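HIAXHD3 (Humicola insolens, PDB 3ZXK) probably removes arabinofuranose side chains from xylan as a family 43 glycoside hydrolase, and has served as scaffold for engineering endo-xylanase activity. Local coordinates at residues 390-393 and 397-400. Sequence-based numbering, arbitrary orientation.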
loop_
_atom_site.group_PDB
_atom_site.type_symbol
_atom_site.label_atom_id
_atom_site.label_comp_id
_atom_site.label_asym_id
_atom_site.label_seq_id
_atom_site.Cartn_x
_atom_site.Cartn_y
_atom_site.Cartn_z
ATOM N N ARG A 390 0.421 23.454 21.305
ATOM C CA ARG A 390 -0.164 24.490 22.164
ATOM C C ARG A 390 -1.682 24.564 22.059
ATOM O O ARG A 390 -2.353 24.946 23.029
ATOM C CB ARG A 390 0.454 25.855 21.943
ATOM C CG ARG A 390 1.901 25.925 22.403
ATOM C CD ARG A 390 2.548 27.210 21.955
ATOM N NE ARG A 390 2.407 27.355 20.504
ATOM C CZ ARG A 390 2.577 28.500 19.849
ATOM N NH1 ARG A 390 2.896 29.599 20.515
ATOM N NH2 ARG A 390 2.437 28.550 18.531
ATOM N N GLY A 391 -2.220 24.192 20.890
ATOM C CA GLY A 391 -3.664 24.255 20.654
ATOM C C GLY A 391 -4.485 23.117 21.239
ATOM O O GLY A 391 -5.711 23.087 21.054
ATOM N N MET A 392 -3.835 22.168 21.921
ATOM C CA MET A 392 -4.613 21.099 22.572
ATOM C C MET A 392 -5.547 21.627 23.653
ATOM O O MET A 392 -5.211 22.583 24.376
ATOM C CB MET A 392 -3.709 20.045 23.179
ATOM C CG MET A 392 -2.929 19.305 22.121
ATOM S SD MET A 392 -1.879 18.023 22.819
ATOM C CE MET A 392 -3.041 16.686 23.046
ATOM N N ARG A 393 -6.718 21.013 23.751
ATOM C CA ARG A 393 -7.701 21.371 24.783
ATOM C C ARG A 393 -7.898 20.213 25.763
ATOM O O ARG A 393 -7.465 19.081 25.486
ATOM C CB ARG A 393 -9.019 21.789 24.107
ATOM C CG ARG A 393 -8.874 23.111 23.366
ATOM C CD ARG A 393 -10.153 23.580 22.689
ATOM N NE ARG A 393 -11.107 24.157 23.643
ATOM C CZ ARG A 393 -11.158 25.445 23.991
ATOM N NH1 ARG A 393 -10.314 26.330 23.464
ATOM N NH2 ARG A 393 -12.059 25.852 24.877
ATOM N N ARG A 397 -5.766 14.028 23.036
ATOM C CA ARG A 397 -4.680 13.075 22.993
ATOM C C ARG A 397 -4.112 13.158 21.569
ATOM O O ARG A 397 -4.835 12.977 20.595
ATOM C CB ARG A 397 -5.206 11.674 23.335
ATOM C CG ARG A 397 -5.825 11.554 24.728
ATOM C CD ARG A 397 -6.146 10.119 25.028
ATOM N NE ARG A 397 -6.662 10.030 26.390
ATOM C CZ ARG A 397 -7.213 8.936 26.910
ATOM N NH1 ARG A 397 -7.270 7.821 26.173
ATOM N NH2 ARG A 397 -7.691 8.941 28.159
ATOM N N ALA A 398 -2.826 13.436 21.438
ATOM C CA ALA A 398 -2.227 13.541 20.108
ATOM C C ALA A 398 -0.841 12.898 20.140
ATOM O O ALA A 398 -0.246 12.783 21.230
ATOM C CB ALA A 398 -2.122 15.001 19.707
ATOM N N GLY A 399 -0.356 12.433 19.000
ATOM C CA GLY A 399 1.004 11.884 18.970
ATOM C C GLY A 399 1.404 11.050 17.785
ATOM O O GLY A 399 0.776 11.092 16.731
ATOM N N ALA A 400 2.455 10.272 18.003
ATOM C CA ALA A 400 3.049 9.455 16.979
ATOM C C ALA A 400 2.790 7.984 17.300
ATOM O O ALA A 400 3.184 7.485 18.354
ATOM C CB ALA A 400 4.549 9.745 16.852
#
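At one end of the beta-sandwich in the concanavalin A-like domain, the loop joining strand 380-388 of one sheet to strand 396-403 of the other sends Met392 inward, between the two layers. Its terminal methyl makes the closest contacts. CE lies 3.9 Å from CB of Ala398, an apolar contact between two methyl groups, and rests against the strand backbone as well, 3.6 Å from N of Ala398 and 3.8 Å from N of Arg397. The chain of Met392 runs straight through CG, which stands anti to the carbonyl carbon, and to SD, then bends at the thioether (chi3 81°), which carries CE onto the strand. A long, unbranched methionine suits this place because the backbones remain well apart: even the nearest CA atoms, those of Met392 and Arg397, are separated by 8.0 Å. Alanine suits the receiving side, since its short methyl points toward the loop and lets the methionine tip reach the main chain. Val524 of strand 523-533 touches both Met392 and Ala398, and Val412 adds to the apolar surroundings of the methionine. The CB of Arg397 points the other way, as alternation along a strand requires, and its guanidinium makes a cation-pi contact with Trp413. On the loop itself, the carbonyl O of Met392 accepts a hydrogen bond from NZ of Lys414, which ties the loop to strand 406-415. A connection that passes from one antiparallel sheet to the other and turns an apolar side chain into the core between them fits the two-layer sandwich of the concanavalin A-like fold.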